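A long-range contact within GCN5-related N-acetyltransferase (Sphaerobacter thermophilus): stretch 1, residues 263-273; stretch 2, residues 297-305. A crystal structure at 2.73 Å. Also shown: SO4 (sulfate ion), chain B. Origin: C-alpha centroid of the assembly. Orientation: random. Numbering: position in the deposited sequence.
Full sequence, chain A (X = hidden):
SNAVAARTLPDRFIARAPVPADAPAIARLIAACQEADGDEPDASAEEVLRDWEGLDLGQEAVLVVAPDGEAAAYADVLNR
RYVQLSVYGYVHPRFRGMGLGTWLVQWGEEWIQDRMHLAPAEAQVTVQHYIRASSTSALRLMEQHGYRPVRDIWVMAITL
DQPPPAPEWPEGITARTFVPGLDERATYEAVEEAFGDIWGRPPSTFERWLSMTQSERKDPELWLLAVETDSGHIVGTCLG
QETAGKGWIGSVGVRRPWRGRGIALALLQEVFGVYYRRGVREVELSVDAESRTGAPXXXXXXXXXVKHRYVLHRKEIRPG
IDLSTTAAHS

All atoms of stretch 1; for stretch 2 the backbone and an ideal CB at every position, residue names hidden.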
# COMPACT_ATOMS: atom_id res chain seq x y z
N ILE A 263 -20.90 5.70 10.62
CA ILE A 263 -21.06 4.77 9.51
C ILE A 263 -19.79 3.94 9.17
O ILE A 263 -19.88 2.77 8.80
CB ILE A 263 -21.57 5.51 8.25
CG1 ILE A 263 -23.02 5.93 8.43
CG2 ILE A 263 -21.43 4.65 7.01
CD1 ILE A 263 -23.44 7.03 7.48
N ALA A 264 -18.61 4.55 9.28
CA ALA A 264 -17.37 3.85 8.98
C ALA A 264 -17.16 2.71 9.98
O ALA A 264 -16.83 1.60 9.59
CB ALA A 264 -16.22 4.81 9.01
N LEU A 265 -17.37 2.99 11.26
CA LEU A 265 -17.30 1.95 12.29
C LEU A 265 -18.27 0.78 12.05
O LEU A 265 -17.89 -0.37 12.19
CB LEU A 265 -17.54 2.53 13.67
CG LEU A 265 -17.28 1.53 14.79
CD1 LEU A 265 -15.87 1.07 14.66
CD2 LEU A 265 -17.50 2.18 16.15
N ALA A 266 -19.51 1.08 11.68
CA ALA A 266 -20.45 0.03 11.32
C ALA A 266 -19.95 -0.73 10.12
O ALA A 266 -20.03 -1.96 10.09
CB ALA A 266 -21.82 0.60 11.02
N LEU A 267 -19.44 -0.02 9.11
CA LEU A 267 -18.94 -0.69 7.90
C LEU A 267 -17.83 -1.67 8.26
O LEU A 267 -17.85 -2.81 7.84
CB LEU A 267 -18.46 0.28 6.83
CG LEU A 267 -19.58 0.76 5.91
CD1 LEU A 267 -19.08 1.87 5.00
CD2 LEU A 267 -20.17 -0.37 5.12
N LEU A 268 -16.87 -1.21 9.05
CA LEU A 268 -15.75 -2.03 9.41
C LEU A 268 -16.20 -3.24 10.22
O LEU A 268 -15.84 -4.36 9.91
CB LEU A 268 -14.71 -1.21 10.17
CG LEU A 268 -13.73 -0.40 9.32
CD1 LEU A 268 -12.72 0.32 10.21
CD2 LEU A 268 -13.02 -1.27 8.29
N GLN A 269 -16.99 -2.99 11.26
CA GLN A 269 -17.50 -4.07 12.11
C GLN A 269 -18.25 -5.14 11.31
O GLN A 269 -18.07 -6.34 11.52
CB GLN A 269 -18.36 -3.52 13.25
CG GLN A 269 -17.55 -2.84 14.34
CD GLN A 269 -18.42 -2.16 15.42
OE1 GLN A 269 -19.55 -1.72 15.15
NE2 GLN A 269 -17.88 -2.08 16.64
N GLU A 270 -19.08 -4.70 10.36
CA GLU A 270 -19.78 -5.62 9.47
C GLU A 270 -18.83 -6.45 8.57
O GLU A 270 -19.02 -7.67 8.43
CB GLU A 270 -20.82 -4.89 8.64
CG GLU A 270 -21.70 -5.78 7.78
CD GLU A 270 -23.02 -6.16 8.44
OE1 GLU A 270 -23.44 -7.33 8.28
OE2 GLU A 270 -23.65 -5.31 9.10
N VAL A 271 -17.82 -5.80 7.98
CA VAL A 271 -16.84 -6.49 7.13
C VAL A 271 -16.08 -7.53 7.93
O VAL A 271 -15.84 -8.63 7.47
CB VAL A 271 -15.83 -5.52 6.48
CG1 VAL A 271 -15.00 -6.24 5.47
CG2 VAL A 271 -16.54 -4.47 5.75
N PHE A 272 -15.72 -7.17 9.16
CA PHE A 272 -15.05 -8.10 10.05
C PHE A 272 -15.92 -9.32 10.36
O PHE A 272 -15.43 -10.43 10.49
CB PHE A 272 -14.62 -7.39 11.34
CG PHE A 272 -13.54 -6.36 11.12
CD1 PHE A 272 -12.86 -6.31 9.92
CD2 PHE A 272 -13.21 -5.44 12.11
CE1 PHE A 272 -11.87 -5.38 9.72
CE2 PHE A 272 -12.22 -4.50 11.91
CZ PHE A 272 -11.55 -4.46 10.72
N GLY A 273 -17.21 -9.11 10.46
CA GLY A 273 -18.09 -10.23 10.72
C GLY A 273 -18.07 -11.19 9.56
O GLY A 273 -18.04 -12.39 9.76
N UNK A 297 -9.38 7.66 15.55
CA UNK A 297 -9.91 6.81 16.60
C UNK A 297 -10.80 5.71 16.02
O UNK A 297 -11.02 4.69 16.66
CB UNK A 297 -10.69 7.65 17.61
N UNK A 298 -11.27 5.90 14.79
CA UNK A 298 -12.09 4.92 14.09
C UNK A 298 -11.55 3.50 14.16
O UNK A 298 -12.30 2.55 14.42
CB UNK A 298 -12.23 5.33 12.62
N UNK A 299 -10.25 3.34 13.93
CA UNK A 299 -9.67 2.02 13.69
C UNK A 299 -9.48 1.22 14.97
O UNK A 299 -9.80 0.04 15.04
CB UNK A 299 -8.33 2.16 12.97
N UNK A 300 -8.99 1.88 16.01
CA UNK A 300 -8.88 1.25 17.30
C UNK A 300 -10.28 0.90 17.84
O UNK A 300 -10.51 -0.19 18.38
CB UNK A 300 -8.13 2.16 18.27
N UNK A 301 -11.24 1.79 17.62
CA UNK A 301 -12.63 1.52 17.99
C UNK A 301 -13.23 0.34 17.24
O UNK A 301 -14.17 -0.26 17.71
CB UNK A 301 -13.48 2.76 17.74
N UNK A 302 -12.69 0.02 16.06
CA UNK A 302 -13.21 -1.12 15.31
C UNK A 302 -12.52 -2.42 15.73
O UNK A 302 -12.81 -3.51 15.22
CB UNK A 302 -13.03 -0.89 13.81
N UNK A 303 -11.62 -2.29 16.69
CA UNK A 303 -10.97 -3.45 17.27
C UNK A 303 -9.60 -3.68 16.69
O UNK A 303 -8.95 -4.70 16.95
CB UNK A 303 -11.83 -4.70 17.07
N UNK A 304 -9.16 -2.72 15.88
CA UNK A 304 -7.89 -2.89 15.25
C UNK A 304 -6.81 -2.35 16.15
O UNK A 304 -7.10 -1.77 17.19
CB UNK A 304 -7.86 -2.21 13.88
N UNK A 305 -5.56 -2.55 15.73
CA UNK A 305 -4.39 -2.15 16.49
C UNK A 305 -3.25 -1.86 15.51
O UNK A 305 -3.35 -2.18 14.33
CB UNK A 305 -3.99 -3.23 17.50
S SO4 B . -17.38 8.76 9.72
O1 SO4 B . -18.53 7.88 9.59
O2 SO4 B . -16.64 8.49 10.93
O3 SO4 B . -16.50 8.62 8.56
O4 SO4 B . -17.84 10.14 9.84

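Stretch 1 is a helix whose A264, L265, L268 and F272 supply an apolar surface. No hydrogen bond joins the two stretches, so fit there is a matter of packing.

Position 297 has nothing of stretch 1 within 5.5 Å of its ideal CB. Stretch 1 sets no demand, and a polar or charged residue would do. It is R297, which makes no contact here.

At position 298 CA-to-CB points sideways, and the ideal CB is 5.4 Å from A264 CB. That gap leaves room for a branched or long apolar side chain, such as leucine, isoleucine or methionine. The residue is L298. Its end turns nearer the helix: L298 CD2 lies 3.7 Å from A264 CB, and L298 CD1 lies 3.9 Å from L265 CB. L298 CD1 also comes within 3.4 Å of L265 N.

At position 299 CA-to-CB points away. Many residues would suit, and a long one could still reach back. Y299 does so with its ring: Y299 CD1 is 4.0 Å from L268 CD1.

Position 300 also points away, so stretch 1 leaves the choice open. It is R300, extended and without contact.

Position 301 points sideways, its ideal CB 4.2 Å from L265 CD1. The first carbon should be tolerated beside leucine, but the rest may be polar if it leads off. R301 fits this: R301 CB is 4.3 Å from L265 CD1, and the rest of the side chain runs off from stretch 1.

Position 302 points toward the helix. Its ideal CB is 3.6 Å from L265 CD1, 3.8 Å from L268 CD1 and 4.2 Å from F272 CE2. A small apolar side chain suits such close quarters. The residue is A302. A302 CB packs 3.5 Å from L265 CD1, while the backbone A302 O lies 3.5 Å from F272 CE2, at the ring edge.

Position 303 has phi 100° and psi 7°, just after the helix, in a Schellman motif. A CB would be jammed against the carbonyl O of position 302. This calls for glycine, and G303 is found.

Position 304 points toward stretch 1, with its ideal CB 5.3 Å from F272 CE2. A fairly long apolar side chain could bridge to F272 and L268; leucine or methionine are candidates. It is M304, modelled as selenomethionine. M304 CE reaches 3.4 Å from L268 CD1, and M304 SE sits 3.8 Å from F272 CZ, at the ring edge.

Position 305 is out of reach, in extended backbone. It is H305.

Stretch 2 297-305: RLYRRAGMH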
# COMPACT_ATOMS: atom_id res chain seq x y z
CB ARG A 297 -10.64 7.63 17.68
CG ARG A 297 -9.70 8.43 18.58
CD ARG A 297 -10.47 9.07 19.73
NE ARG A 297 -9.65 10.03 20.46
CZ ARG A 297 -8.90 9.74 21.51
NH1 ARG A 297 -8.85 8.50 21.98
NH2 ARG A 297 -8.20 10.69 22.11
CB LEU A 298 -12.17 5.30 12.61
CG LEU A 298 -12.75 4.23 11.69
CD1 LEU A 298 -14.18 3.86 12.10
CD2 LEU A 298 -12.70 4.63 10.23
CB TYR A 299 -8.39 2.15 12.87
CG TYR A 299 -8.70 2.76 11.53
CD1 TYR A 299 -9.13 1.96 10.48
CD2 TYR A 299 -8.62 4.14 11.32
CE1 TYR A 299 -9.45 2.51 9.25
CE2 TYR A 299 -8.95 4.70 10.09
CZ TYR A 299 -9.36 3.87 9.06
OH TYR A 299 -9.69 4.36 7.82
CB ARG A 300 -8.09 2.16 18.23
CG ARG A 300 -8.12 1.76 19.67
CD ARG A 300 -6.98 2.40 20.43
NE ARG A 300 -7.06 2.09 21.85
CZ ARG A 300 -6.32 2.67 22.79
NH1 ARG A 300 -5.44 3.61 22.45
NH2 ARG A 300 -6.46 2.31 24.06
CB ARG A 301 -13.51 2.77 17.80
CG ARG A 301 -13.31 3.79 18.89
CD ARG A 301 -14.25 4.97 18.75
NE ARG A 301 -14.02 5.96 19.80
CZ ARG A 301 -14.08 7.27 19.60
NH1 ARG A 301 -14.35 7.76 18.38
NH2 ARG A 301 -13.85 8.11 20.61
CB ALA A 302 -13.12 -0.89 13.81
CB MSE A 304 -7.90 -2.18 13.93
CG MSE A 304 -8.33 -3.06 12.79
SE MSE A 304 -8.65 -2.04 11.19
CE MSE A 304 -10.09 -0.99 11.92
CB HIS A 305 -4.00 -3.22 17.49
CG HIS A 305 -3.36 -4.42 16.85
ND1 HIS A 305 -4.10 -5.46 16.33
CD2 HIS A 305 -2.06 -4.73 16.64
CE1 HIS A 305 -3.28 -6.36 15.83
NE2 HIS A 305 -2.04 -5.94 16.00
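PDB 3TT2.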